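Local atomic coordinates of protease (Helicobacter pylori, PDB entry 5EUF), a protein that probably acts as a zinc-dependent M16-family peptidase that cleaves the cytoplasmic domain of human junctional adhesion molecule A, weakening the gastric epithelial barrier. Residues 88-93 and 375-380; 309-314 and 405-410; 345-350 and 394-399; 148-153 and 251-256. One frame throughout, in Å; residues are numbered along the deposited sequence.

Contact 1 of 4, residues 88-93 and 375-380; sequences FDITRY and YLVQND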
loop_
_atom_site.group_PDB
_atom_site.type_symbol
_atom_site.label_atom_id
_atom_site.label_comp_id
_atom_site.label_asym_id
_atom_site.label_seq_id
_atom_site.Cartn_x
_atom_site.Cartn_y
_atom_site.Cartn_z
ATOM N N PHE B 88 14.628 6.742 2.959
ATOM C CA PHE B 88 13.201 6.985 3.090
ATOM C C PHE B 88 12.860 8.470 3.026
ATOM O O PHE B 88 11.831 8.854 2.471
ATOM C CB PHE B 88 12.686 6.399 4.403
ATOM C CG PHE B 88 12.690 4.901 4.444
ATOM C CD1 PHE B 88 13.829 4.209 4.815
ATOM C CD2 PHE B 88 11.549 4.185 4.118
ATOM C CE1 PHE B 88 13.832 2.827 4.857
ATOM C CE2 PHE B 88 11.547 2.804 4.159
ATOM C CZ PHE B 88 12.688 2.125 4.528
ATOM N N ASP B 89 13.734 9.300 3.589
ATOM C CA ASP B 89 13.400 10.700 3.832
ATOM C C ASP B 89 14.279 11.696 3.085
ATOM O O ASP B 89 13.842 12.804 2.775
ATOM C CB ASP B 89 13.481 10.993 5.331
ATOM C CG ASP B 89 12.652 10.032 6.154
ATOM O OD1 ASP B 89 11.555 9.650 5.698
ATOM O OD2 ASP B 89 13.097 9.655 7.258
ATOM N N ILE B 90 15.513 11.303 2.797
ATOM C CA ILE B 90 16.497 12.243 2.275
ATOM C C ILE B 90 17.303 11.664 1.111
ATOM O O ILE B 90 17.730 10.510 1.150
ATOM C CB ILE B 90 17.460 12.697 3.404
ATOM C CG1 ILE B 90 18.642 13.488 2.843
ATOM C CG2 ILE B 90 17.960 11.501 4.202
ATOM C CD1 ILE B 90 19.725 13.763 3.870
ATOM N N THR B 91 17.476 12.467 0.065
ATOM C CA THR B 91 18.402 12.147 -1.020
ATOM C C THR B 91 19.680 12.962 -0.837
ATOM O O THR B 91 19.622 14.178 -0.652
ATOM C CB THR B 91 17.795 12.440 -2.404
ATOM O OG1 THR B 91 16.638 11.620 -2.608
ATOM C CG2 THR B 91 18.807 12.152 -3.497
ATOM N N ARG B 92 20.831 12.298 -0.895
ATOM C CA ARG B 92 22.087 12.940 -0.511
ATOM C C ARG B 92 23.241 12.687 -1.482
ATOM O O ARG B 92 23.569 11.543 -1.793
ATOM C CB ARG B 92 22.478 12.475 0.892
ATOM C CG ARG B 92 23.822 12.969 1.386
ATOM C CD ARG B 92 23.988 12.617 2.855
ATOM N NE ARG B 92 25.283 13.023 3.390
ATOM C CZ ARG B 92 26.330 12.213 3.509
ATOM N NH1 ARG B 92 27.468 12.673 4.012
ATOM N NH2 ARG B 92 26.237 10.946 3.130
ATOM N N TYR B 93 23.858 13.773 -1.944
ATOM C CA TYR B 93 25.032 13.702 -2.810
ATOM C C TYR B 93 26.210 14.409 -2.143
ATOM O O TYR B 93 26.024 15.435 -1.487
ATOM C CB TYR B 93 24.754 14.347 -4.172
ATOM C CG TYR B 93 23.526 13.836 -4.895
ATOM C CD1 TYR B 93 23.617 12.788 -5.804
ATOM C CD2 TYR B 93 22.281 14.417 -4.688
ATOM C CE1 TYR B 93 22.500 12.322 -6.473
ATOM C CE2 TYR B 93 21.157 13.960 -5.354
ATOM C CZ TYR B 93 21.271 12.911 -6.245
ATOM O OH TYR B 93 20.156 12.454 -6.910
ATOM N N TYR B 375 20.150 15.939 10.445
ATOM C CA TYR B 375 19.437 16.864 11.323
ATOM C C TYR B 375 19.068 18.176 10.634
ATOM O O TYR B 375 18.143 18.866 11.062
ATOM C CB TYR B 375 20.270 17.141 12.578
ATOM C CG TYR B 375 20.274 15.984 13.552
ATOM C CD1 TYR B 375 21.081 14.874 13.339
ATOM C CD2 TYR B 375 19.460 15.995 14.677
ATOM C CE1 TYR B 375 21.080 13.811 14.221
ATOM C CE2 TYR B 375 19.455 14.940 15.564
ATOM C CZ TYR B 375 20.265 13.850 15.332
ATOM O OH TYR B 375 20.262 12.792 16.212
ATOM N N LEU B 376 19.789 18.517 9.570
ATOM C CA LEU B 376 19.489 19.723 8.803
ATOM C C LEU B 376 18.191 19.575 8.022
ATOM O O LEU B 376 17.352 20.474 8.025
ATOM C CB LEU B 376 20.634 20.050 7.845
ATOM C CG LEU B 376 21.824 20.793 8.444
ATOM C CD1 LEU B 376 23.000 20.752 7.484
ATOM C CD2 LEU B 376 21.432 22.222 8.757
ATOM N N VAL B 377 18.031 18.433 7.358
ATOM C CA VAL B 377 16.846 18.173 6.546
ATOM C C VAL B 377 15.586 18.123 7.403
ATOM O O VAL B 377 14.473 18.238 6.890
ATOM C CB VAL B 377 16.974 16.851 5.760
ATOM C CG1 VAL B 377 18.174 16.903 4.833
ATOM C CG2 VAL B 377 17.085 15.672 6.712
ATOM N N GLN B 378 15.771 17.949 8.708
ATOM C CA GLN B 378 14.658 17.919 9.648
ATOM C C GLN B 378 14.539 19.244 10.393
ATOM O O GLN B 378 13.600 19.447 11.167
ATOM C CB GLN B 378 14.829 16.771 10.646
ATOM C CG GLN B 378 15.063 15.414 10.004
ATOM C CD GLN B 378 13.903 14.968 9.139
ATOM O OE1 GLN B 378 12.777 15.442 9.296
ATOM N NE2 GLN B 378 14.172 14.051 8.216
ATOM N N ASN B 379 15.491 20.140 10.140
ATOM C CA ASN B 379 15.607 21.396 10.874
ATOM C C ASN B 379 15.644 21.130 12.377
ATOM O O ASN B 379 14.811 21.631 13.131
ATOM C CB ASN B 379 14.461 22.347 10.520
ATOM C CG ASN B 379 14.779 23.795 10.853
ATOM O OD1 ASN B 379 15.487 24.083 11.819
ATOM N ND2 ASN B 379 14.260 24.715 10.047
ATOM N N ASP B 380 16.616 20.329 12.799
ATOM C CA ASP B 380 16.730 19.923 14.193
ATOM C C ASP B 380 18.184 19.972 14.664
ATOM O O ASP B 380 18.690 19.015 15.247
ATOM C CB ASP B 380 16.156 18.516 14.379
ATOM C CG ASP B 380 15.986 18.139 15.836
ATOM O OD1 ASP B 380 15.682 19.038 16.651
ATOM O OD2 ASP B 380 16.160 16.946 16.163
#
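The carboxylate of Asp89 is held at both oxygens, OD1 by the hydroxyl of Tyr160 and OD2 by the backbone N of Gln306, while its CB lies 4.3 Å from NE2 of Gln378. That amide nitrogen bonds OE1 of the same Gln306, so one residue serves both sides of the contact. Next to this polar patch, Ile90 and Val377 cross at about a right angle, with CD1 of Ile90 3.6 Å from CG1 of Val377. Ile90 reaches that far because CG1 stands anti to the backbone N (chi1 170°) and the chain runs on extended. Val377 and Gln378 belong to the turn that closes helix 365-376, a Schellman motif in which Asp380 N reaches back to Tyr375 O at 2.7 Å. No hydrogen bond crosses directly between 88-93 and 375-380. The Asp89 side chain is about 10 Å from a bound zinc ion. The chemistry implies a small apolar touch, with polar cohesion relayed through Gln306.

Contact 2 of 4, residues 309-314 and 405-410; sequences SVFLFI and EYFKDT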
loop_
_atom_site.group_PDB
_atom_site.type_symbol
_atom_site.label_atom_id
_atom_site.label_comp_id
_atom_site.label_asym_id
_atom_site.label_seq_id
_atom_site.Cartn_x
_atom_site.Cartn_y
_atom_site.Cartn_z
ATOM N N SER B 309 8.554 5.898 13.170
ATOM C CA SER B 309 9.719 5.090 12.836
ATOM C C SER B 309 9.619 3.663 13.351
ATOM O O SER B 309 8.573 3.232 13.838
ATOM C CB SER B 309 10.986 5.749 13.388
ATOM O OG SER B 309 12.130 4.960 13.122
ATOM N N VAL B 310 10.730 2.941 13.247
ATOM C CA VAL B 310 10.767 1.527 13.584
ATOM C C VAL B 310 12.092 1.135 14.238
ATOM O O VAL B 310 13.170 1.482 13.748
ATOM C CB VAL B 310 10.525 0.657 12.325
ATOM C CG1 VAL B 310 11.207 -0.692 12.445
ATOM C CG2 VAL B 310 9.034 0.483 12.078
ATOM N N PHE B 311 12.000 0.429 15.361
ATOM C CA PHE B 311 13.164 -0.206 15.970
ATOM C C PHE B 311 13.225 -1.638 15.460
ATOM O O PHE B 311 12.271 -2.396 15.621
ATOM C CB PHE B 311 13.078 -0.173 17.495
ATOM C CG PHE B 311 14.382 -0.451 18.183
ATOM C CD1 PHE B 311 14.872 -1.744 18.280
ATOM C CD2 PHE B 311 15.115 0.583 18.741
ATOM C CE1 PHE B 311 16.072 -2.001 18.914
ATOM C CE2 PHE B 311 16.314 0.332 19.379
ATOM C CZ PHE B 311 16.793 -0.961 19.466
ATOM N N LEU B 312 14.342 -2.011 14.850
ATOM C CA LEU B 312 14.389 -3.242 14.070
ATOM C C LEU B 312 15.395 -4.278 14.579
ATOM O O LEU B 312 16.575 -3.978 14.745
ATOM C CB LEU B 312 14.698 -2.901 12.613
ATOM C CG LEU B 312 14.560 -4.025 11.591
ATOM C CD1 LEU B 312 13.159 -4.608 11.631
ATOM C CD2 LEU B 312 14.885 -3.507 10.203
ATOM N N PHE B 313 14.912 -5.496 14.818
ATOM C CA PHE B 313 15.773 -6.634 15.147
ATOM C C PHE B 313 15.870 -7.594 13.965
ATOM O O PHE B 313 14.849 -8.056 13.453
ATOM C CB PHE B 313 15.245 -7.392 16.366
ATOM C CG PHE B 313 15.287 -6.607 17.642
ATOM C CD1 PHE B 313 16.397 -6.668 18.471
ATOM C CD2 PHE B 313 14.210 -5.824 18.024
ATOM C CE1 PHE B 313 16.436 -5.952 19.651
ATOM C CE2 PHE B 313 14.243 -5.106 19.204
ATOM C CZ PHE B 313 15.356 -5.170 20.016
ATOM N N ILE B 314 17.089 -7.901 13.537
ATOM C CA ILE B 314 17.289 -8.838 12.432
ATOM C C ILE B 314 18.284 -9.935 12.804
ATOM O O ILE B 314 19.370 -9.654 13.312
ATOM C CB ILE B 314 17.782 -8.117 11.163
ATOM C CG1 ILE B 314 16.777 -7.046 10.732
ATOM C CG2 ILE B 314 18.009 -9.115 10.039
ATOM C CD1 ILE B 314 17.153 -6.329 9.460
ATOM N N GLU B 405 7.872 0.840 26.939
ATOM C CA GLU B 405 6.952 1.742 26.262
ATOM C C GLU B 405 6.645 1.286 24.843
ATOM O O GLU B 405 5.494 1.315 24.407
ATOM C CB GLU B 405 7.525 3.158 26.235
ATOM C CG GLU B 405 6.621 4.180 25.567
ATOM C CD GLU B 405 5.435 4.569 26.426
ATOM O OE1 GLU B 405 5.448 4.263 27.637
ATOM O OE2 GLU B 405 4.489 5.184 25.889
ATOM N N TYR B 406 7.677 0.859 24.123
ATOM C CA TYR B 406 7.537 0.597 22.696
ATOM C C TYR B 406 7.694 -0.874 22.328
ATOM O O TYR B 406 7.210 -1.306 21.282
ATOM C CB TYR B 406 8.551 1.434 21.914
ATOM C CG TYR B 406 8.517 2.907 22.263
ATOM C CD1 TYR B 406 7.410 3.685 21.956
ATOM C CD2 TYR B 406 9.592 3.517 22.896
ATOM C CE1 TYR B 406 7.372 5.031 22.273
ATOM C CE2 TYR B 406 9.565 4.863 23.216
ATOM C CZ TYR B 406 8.453 5.614 22.899
ATOM O OH TYR B 406 8.417 6.952 23.214
ATOM N N PHE B 407 8.366 -1.644 23.177
ATOM C CA PHE B 407 8.592 -3.053 22.869
ATOM C C PHE B 407 7.436 -3.915 23.363
ATOM O O PHE B 407 7.632 -4.875 24.113
ATOM C CB PHE B 407 9.916 -3.536 23.464
ATOM C CG PHE B 407 11.123 -2.825 22.915
ATOM C CD1 PHE B 407 11.078 -2.209 21.673
ATOM C CD2 PHE B 407 12.301 -2.770 23.641
ATOM C CE1 PHE B 407 12.186 -1.551 21.166
ATOM C CE2 PHE B 407 13.412 -2.115 23.140
ATOM C CZ PHE B 407 13.354 -1.505 21.900
ATOM N N LYS B 408 6.229 -3.552 22.935
ATOM C CA LYS B 408 5.031 -4.337 23.198
ATOM C C LYS B 408 4.621 -5.082 21.934
ATOM O O LYS B 408 4.810 -4.581 20.826
ATOM C CB LYS B 408 3.888 -3.444 23.682
ATOM C CG LYS B 408 4.185 -2.700 24.973
ATOM C CD LYS B 408 2.912 -2.140 25.597
ATOM C CE LYS B 408 2.853 -0.621 25.506
ATOM N NZ LYS B 408 2.787 -0.140 24.100
ATOM N N ASP B 409 4.057 -6.273 22.101
ATOM C CA ASP B 409 3.646 -7.092 20.961
ATOM C C ASP B 409 2.614 -6.387 20.078
ATOM O O ASP B 409 2.568 -6.606 18.866
ATOM C CB ASP B 409 3.093 -8.436 21.444
ATOM C CG ASP B 409 2.179 -8.293 22.646
ATOM O OD1 ASP B 409 1.562 -7.219 22.802
ATOM O OD2 ASP B 409 2.082 -9.256 23.437
ATOM N N THR B 410 1.802 -5.528 20.687
ATOM C CA THR B 410 0.767 -4.795 19.963
ATOM C C THR B 410 1.350 -3.807 18.949
ATOM O O THR B 410 0.630 -3.284 18.101
ATOM C CB THR B 410 -0.155 -4.031 20.931
ATOM O OG1 THR B 410 0.620 -3.117 21.717
ATOM C CG2 THR B 410 -0.882 -5.000 21.852
#
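Phe407 puts the edge of its ring against the face of Phe311 in a T-shaped (edge-to-face) stack. The ring centroids are 5.1 Å apart and the planes stand at 65°. CZ of Phe407 sits over the middle of the Phe311 ring, 3.8 Å above its plane, and neighbouring CE1 lies 3.9 Å from Phe311 CG. On the strand side, the CB of Phe311 points toward 405-410, and chi1 of -164° puts the ring opposite the backbone N, with one face against Phe407. Leu269 and Ser273 of helix 266-276 also touch Phe311, and Leu272 of that helix touches Phe407, whose ring meets Tyr256 as well.

One shell further out, the backbone sets the approach. Phe407 is the first residue past helix 396-406 and the centre of an inverse gamma turn, and its carbonyl O accepts a bond from Lys338 NZ. Lys408 folds back so that its NZ donates to Glu405 O at 3.1 Å, tilted 32° from the carbonyl plane. Phe311 is bonded through its backbone to Tyr256 on the neighbouring strand. The result is the buried helix-on-sheet layer of an alpha/beta domain of the M16 peptidase fold, here in its second half.

Contact 3 of 4, residues 345-350 and 394-399; sequences AELDKI and LKVSDL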
loop_
_atom_site.group_PDB
_atom_site.type_symbol
_atom_site.label_atom_id
_atom_site.label_comp_id
_atom_site.label_asym_id
_atom_site.label_seq_id
_atom_site.Cartn_x
_atom_site.Cartn_y
_atom_site.Cartn_z
ATOM N N ALA B 345 27.530 -1.320 34.985
ATOM C CA ALA B 345 28.696 -1.528 34.136
ATOM C C ALA B 345 28.323 -1.494 32.654
ATOM O O ALA B 345 29.040 -0.912 31.843
ATOM C CB ALA B 345 29.372 -2.848 34.484
ATOM N N GLU B 346 27.203 -2.123 32.306
ATOM C CA GLU B 346 26.738 -2.145 30.922
ATOM C C GLU B 346 26.430 -0.740 30.424
ATOM O O GLU B 346 26.879 -0.341 29.348
ATOM C CB GLU B 346 25.499 -3.032 30.778
ATOM C CG GLU B 346 25.804 -4.514 30.642
ATOM C CD GLU B 346 24.554 -5.360 30.506
ATOM O OE1 GLU B 346 23.641 -5.226 31.349
ATOM O OE2 GLU B 346 24.486 -6.158 29.549
ATOM N N LEU B 347 25.661 0.002 31.214
ATOM C CA LEU B 347 25.300 1.374 30.879
ATOM C C LEU B 347 26.537 2.252 30.711
ATOM O O LEU B 347 26.566 3.151 29.873
ATOM C CB LEU B 347 24.385 1.962 31.956
ATOM C CG LEU B 347 23.980 3.427 31.779
ATOM C CD1 LEU B 347 23.023 3.591 30.606
ATOM C CD2 LEU B 347 23.376 3.989 33.058
ATOM N N ASP B 348 27.564 1.977 31.507
ATOM C CA ASP B 348 28.782 2.773 31.478
ATOM C C ASP B 348 29.587 2.510 30.211
ATOM O O ASP B 348 30.189 3.426 29.647
ATOM C CB ASP B 348 29.637 2.486 32.713
ATOM C CG ASP B 348 30.661 3.568 32.976
ATOM O OD1 ASP B 348 30.314 4.760 32.838
ATOM O OD2 ASP B 348 31.812 3.228 33.320
ATOM N N LYS B 349 29.595 1.257 29.765
ATOM C CA LYS B 349 30.340 0.886 28.566
ATOM C C LYS B 349 29.725 1.539 27.337
ATOM O O LYS B 349 30.431 1.911 26.400
ATOM C CB LYS B 349 30.384 -0.633 28.392
ATOM C CG LYS B 349 31.455 -1.095 27.415
ATOM C CD LYS B 349 32.821 -0.555 27.828
ATOM C CE LYS B 349 33.897 -0.869 26.799
ATOM N NZ LYS B 349 35.220 -0.304 27.196
ATOM N N ILE B 350 28.404 1.676 27.350
ATOM C CA ILE B 350 27.698 2.352 26.272
ATOM C C ILE B 350 28.126 3.815 26.193
ATOM O O ILE B 350 28.363 4.347 25.109
ATOM C CB ILE B 350 26.168 2.263 26.458
ATOM C CG1 ILE B 350 25.723 0.802 26.489
ATOM C CG2 ILE B 350 25.444 3.004 25.349
ATOM C CD1 ILE B 350 26.147 0.013 25.272
ATOM N N LEU B 394 21.644 9.724 30.500
ATOM C CA LEU B 394 20.709 8.607 30.497
ATOM C C LEU B 394 20.939 7.713 31.706
ATOM O O LEU B 394 22.065 7.311 31.987
ATOM C CB LEU B 394 20.839 7.785 29.210
ATOM C CG LEU B 394 20.232 8.350 27.924
ATOM C CD1 LEU B 394 20.699 7.551 26.722
ATOM C CD2 LEU B 394 18.716 8.348 28.002
ATOM N N LYS B 395 19.867 7.418 32.431
ATOM C CA LYS B 395 19.931 6.428 33.491
ATOM C C LYS B 395 19.404 5.108 32.943
ATOM O O LYS B 395 18.736 5.091 31.911
ATOM C CB LYS B 395 19.127 6.872 34.717
ATOM C CG LYS B 395 19.683 8.102 35.429
ATOM C CD LYS B 395 18.983 9.376 34.985
ATOM C CE LYS B 395 17.502 9.340 35.334
ATOM N NZ LYS B 395 16.791 10.571 34.886
ATOM N N VAL B 396 19.719 4.008 33.621
ATOM C CA VAL B 396 19.208 2.696 33.237
ATOM C C VAL B 396 17.686 2.729 33.156
ATOM O O VAL B 396 17.086 2.154 32.246
ATOM C CB VAL B 396 19.644 1.603 34.232
ATOM C CG1 VAL B 396 18.917 0.296 33.949
ATOM C CG2 VAL B 396 21.149 1.406 34.182
ATOM N N SER B 397 17.075 3.427 34.110
ATOM C CA SER B 397 15.625 3.568 34.166
ATOM C C SER B 397 15.068 4.153 32.871
ATOM O O SER B 397 13.988 3.767 32.427
ATOM C CB SER B 397 15.221 4.442 35.355
ATOM O OG SER B 397 15.845 5.712 35.289
ATOM N N ASP B 398 15.808 5.079 32.269
ATOM C CA ASP B 398 15.394 5.675 31.001
ATOM C C ASP B 398 15.350 4.613 29.909
ATOM O O ASP B 398 14.417 4.567 29.108
ATOM C CB ASP B 398 16.335 6.814 30.596
ATOM C CG ASP B 398 16.209 8.026 31.501
ATOM O OD1 ASP B 398 15.093 8.278 32.006
ATOM O OD2 ASP B 398 17.223 8.727 31.707
ATOM N N LEU B 399 16.362 3.754 29.891
ATOM C CA LEU B 399 16.432 2.675 28.916
ATOM C C LEU B 399 15.302 1.668 29.119
ATOM O O LEU B 399 14.760 1.131 28.155
ATOM C CB LEU B 399 17.787 1.968 29.000
ATOM C CG LEU B 399 18.984 2.597 28.280
ATOM C CD1 LEU B 399 19.348 3.955 28.859
ATOM C CD2 LEU B 399 20.176 1.655 28.336
#
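Leu347 of helix 344-361 packs against the start of helix 396-406, a helix-to-helix contact in the second half of the M16 fold. The tight part centres on this one leucine. Its CD2 branch comes within 3.6 Å of CG2 of Val396 and also lies 3.7 Å from Leu394 O, which accepts a bond from Lys351 NZ. The other branch, CD1, meets Leu399 one turn later, with 4.1 Å to its CD1. A chi1 of 177° swings the branched end of Leu347 opposite its backbone N, where the two methyls can divide between these neighbours. Ile342 touches both Val396 and Leu399, and Leu394 packs onto Val267 and Ala271 of helix 266-276, extending the apolar patch.

The outer side is looser and polar. Lys395, exposed, directs its CB away from helix 344-361. It occupies the N-cap position, and Asp398, three residues on, turns OD2 back to it while OD1 pairs with Arg401. The ion pair between Lys395 NZ and Asp398 OD2 is long. The bond from backbone to side chain is the shorter: Lys395 N donates to Asp398 OD2 at 3.0 Å, nearly straight at 175°, meeting that oxygen from above the carboxylate plane.

Contact 4 of 4, residues 148-153 and 251-256; sequences FRFFNT and WVALGY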
loop_
_atom_site.group_PDB
_atom_site.type_symbol
_atom_site.label_atom_id
_atom_site.label_comp_id
_atom_site.label_asym_id
_atom_site.label_seq_id
_atom_site.Cartn_x
_atom_site.Cartn_y
_atom_site.Cartn_z
ATOM N N PHE B 148 12.432 -5.653 2.658
ATOM C CA PHE B 148 11.299 -5.139 1.896
ATOM C C PHE B 148 9.972 -5.665 2.435
ATOM O O PHE B 148 9.055 -4.890 2.709
ATOM C CB PHE B 148 11.449 -5.506 0.421
ATOM C CG PHE B 148 10.538 -4.740 -0.494
ATOM C CD1 PHE B 148 10.883 -3.472 -0.932
ATOM C CD2 PHE B 148 9.346 -5.293 -0.929
ATOM C CE1 PHE B 148 10.051 -2.765 -1.782
ATOM C CE2 PHE B 148 8.510 -4.593 -1.779
ATOM C CZ PHE B 148 8.863 -3.328 -2.207
ATOM N N ARG B 149 9.878 -6.983 2.590
ATOM C CA ARG B 149 8.649 -7.615 3.063
ATOM C C ARG B 149 8.286 -7.181 4.483
ATOM O O ARG B 149 7.117 -7.233 4.871
ATOM C CB ARG B 149 8.771 -9.141 3.002
ATOM C CG ARG B 149 8.861 -9.716 1.591
ATOM C CD ARG B 149 7.559 -9.554 0.811
ATOM N NE ARG B 149 6.456 -10.318 1.391
ATOM C CZ ARG B 149 5.481 -9.789 2.125
ATOM N NH1 ARG B 149 5.464 -8.487 2.370
ATOM N NH2 ARG B 149 4.519 -10.561 2.611
ATOM N N PHE B 150 9.278 -6.753 5.259
ATOM C CA PHE B 150 9.003 -6.273 6.609
ATOM C C PHE B 150 8.196 -4.984 6.566
ATOM O O PHE B 150 7.153 -4.874 7.212
ATOM C CB PHE B 150 10.294 -6.047 7.402
ATOM C CG PHE B 150 10.067 -5.411 8.750
ATOM C CD1 PHE B 150 9.736 -6.185 9.850
ATOM C CD2 PHE B 150 10.174 -4.036 8.914
ATOM C CE1 PHE B 150 9.518 -5.600 11.090
ATOM C CE2 PHE B 150 9.955 -3.446 10.147
ATOM C CZ PHE B 150 9.627 -4.228 11.236
ATOM N N PHE B 151 8.685 -4.010 5.808
ATOM C CA PHE B 151 8.029 -2.711 5.743
ATOM C C PHE B 151 6.653 -2.808 5.088
ATOM O O PHE B 151 5.765 -2.008 5.381
ATOM C CB PHE B 151 8.914 -1.702 5.008
ATOM C CG PHE B 151 10.025 -1.149 5.855
ATOM C CD1 PHE B 151 9.791 -0.101 6.730
ATOM C CD2 PHE B 151 11.303 -1.683 5.787
ATOM C CE1 PHE B 151 10.811 0.409 7.517
ATOM C CE2 PHE B 151 12.329 -1.177 6.573
ATOM C CZ PHE B 151 12.082 -0.131 7.438
ATOM N N ASN B 152 6.474 -3.794 4.214
ATOM C CA ASN B 152 5.154 -4.088 3.662
ATOM C C ASN B 152 4.172 -4.472 4.763
ATOM O O ASN B 152 2.982 -4.155 4.692
ATOM C CB ASN B 152 5.224 -5.218 2.631
ATOM C CG ASN B 152 5.997 -4.833 1.389
ATOM O OD1 ASN B 152 6.503 -5.696 0.670
ATOM N ND2 ASN B 152 6.091 -3.534 1.127
ATOM N N THR B 153 4.683 -5.159 5.780
ATOM C CA THR B 153 3.854 -5.669 6.864
ATOM C C THR B 153 3.656 -4.628 7.963
ATOM O O THR B 153 2.533 -4.398 8.415
ATOM C CB THR B 153 4.468 -6.942 7.483
ATOM O OG1 THR B 153 4.839 -7.851 6.441
ATOM C CG2 THR B 153 3.479 -7.620 8.417
ATOM N N TRP B 251 15.810 -16.700 8.350
ATOM C CA TRP B 251 16.011 -15.358 8.884
ATOM C C TRP B 251 14.766 -14.857 9.612
ATOM O O TRP B 251 13.671 -15.385 9.420
ATOM C CB TRP B 251 16.380 -14.390 7.760
ATOM C CG TRP B 251 17.689 -14.701 7.108
ATOM C CD1 TRP B 251 17.954 -15.726 6.247
ATOM C CD2 TRP B 251 18.913 -13.974 7.257
ATOM N NE1 TRP B 251 19.270 -15.685 5.855
ATOM C CE2 TRP B 251 19.880 -14.618 6.461
ATOM C CE3 TRP B 251 19.284 -12.840 7.985
ATOM C CZ2 TRP B 251 21.195 -14.169 6.376
ATOM C CZ3 TRP B 251 20.589 -12.397 7.901
ATOM C CH2 TRP B 251 21.529 -13.059 7.102
ATOM N N VAL B 252 14.938 -13.836 10.445
ATOM C CA VAL B 252 13.814 -13.245 11.165
ATOM C C VAL B 252 13.956 -11.727 11.267
ATOM O O VAL B 252 15.054 -11.201 11.438
ATOM C CB VAL B 252 13.671 -13.843 12.585
ATOM C CG1 VAL B 252 14.912 -13.565 13.413
ATOM C CG2 VAL B 252 12.424 -13.305 13.282
ATOM N N ALA B 253 12.836 -11.027 11.135
ATOM C CA ALA B 253 12.806 -9.592 11.355
ATOM C C ALA B 253 11.735 -9.254 12.381
ATOM O O ALA B 253 10.553 -9.491 12.151
ATOM C CB ALA B 253 12.555 -8.854 10.054
ATOM N N LEU B 254 12.156 -8.716 13.520
ATOM C CA LEU B 254 11.223 -8.310 14.564
ATOM C C LEU B 254 11.336 -6.811 14.798
ATOM O O LEU B 254 12.355 -6.327 15.287
ATOM C CB LEU B 254 11.485 -9.077 15.863
ATOM C CG LEU B 254 10.691 -8.636 17.099
ATOM C CD1 LEU B 254 9.190 -8.711 16.854
ATOM C CD2 LEU B 254 11.076 -9.462 18.316
ATOM N N GLY B 255 10.288 -6.079 14.444
ATOM C CA GLY B 255 10.306 -4.636 14.564
ATOM C C GLY B 255 9.197 -4.096 15.439
ATOM O O GLY B 255 8.079 -4.611 15.439
ATOM N N TYR B 256 9.515 -3.049 16.190
ATOM C CA TYR B 256 8.542 -2.390 17.047
ATOM C C TYR B 256 8.365 -0.941 16.609
ATOM O O TYR B 256 9.345 -0.253 16.318
ATOM C CB TYR B 256 8.979 -2.460 18.513
ATOM C CG TYR B 256 8.934 -3.853 19.105
ATOM C CD1 TYR B 256 10.032 -4.701 19.028
ATOM C CD2 TYR B 256 7.791 -4.320 19.742
ATOM C CE1 TYR B 256 9.992 -5.977 19.571
ATOM C CE2 TYR B 256 7.742 -5.589 20.289
ATOM C CZ TYR B 256 8.843 -6.414 20.200
ATOM O OH TYR B 256 8.789 -7.678 20.744
#
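Apolar packing carries this contact, and Phe150 is the only residue of 148-153 that touches the strand. With its CG anti to the backbone N (chi1 174°), the ring lies along strand 251-256: CD1 is 3.9 Å from Ala253 CB, and CZ at the far end is 3.4 Å from Gly255 CA. The methyl and the glycine let the phenyl come down close to the strand, whose atoms meet the ring obliquely. Among the aromatic groups on the helix, CD2 of Phe150 lies over one face of the Phe151 ring, offset toward its rim; that ring also meets Phe88 and Tyr147.

No hydrogen bond crosses between 148-153 and 251-256. Thr153 OG1 donates to Arg149 O at 2.8 Å, the C=O...donor angle being 161°, and Arg149 NH1 makes a weak bond to Asn152 OD1. Asn152 ND2 in turn bonds His161 O. On the strand, backbone bonds join Ala253 with Val415 and Leu254 with Phe313, fixing it between two neighbours.

The axes of 148-153 and 251-256 approach to 9.6 Å. Helix 142-154 covers one face of the five-stranded sheet, while Leu254 and Tyr256 pack onto helix 323-338. The arrangement is thus a helix from the first half of the M16 fold laid on the sheet of the second.

Overall arrangement
Contacts 2 and 4 lie closest, with centres about 11 Å apart, and share the five-stranded sheet, where strands 251-258 and 309-317 are hydrogen-bonded neighbours. Contact 3 is about 19 Å from contact 2 between centres and is joined to it by helix 396-406, whose start and end they use. Contact 1 stands about 24 Å from contact 4, centre to centre, yet Phe88 touches Phe151. Along the chain, contact 4 is nested inside contact 1, contact 3 inside contact 2, and contacts 1 and 2 cross. Contacts 1 and 4 join the first half, with zinc ligands His53 and Glu133, to the second, while contacts 2 and 3 lie within the second.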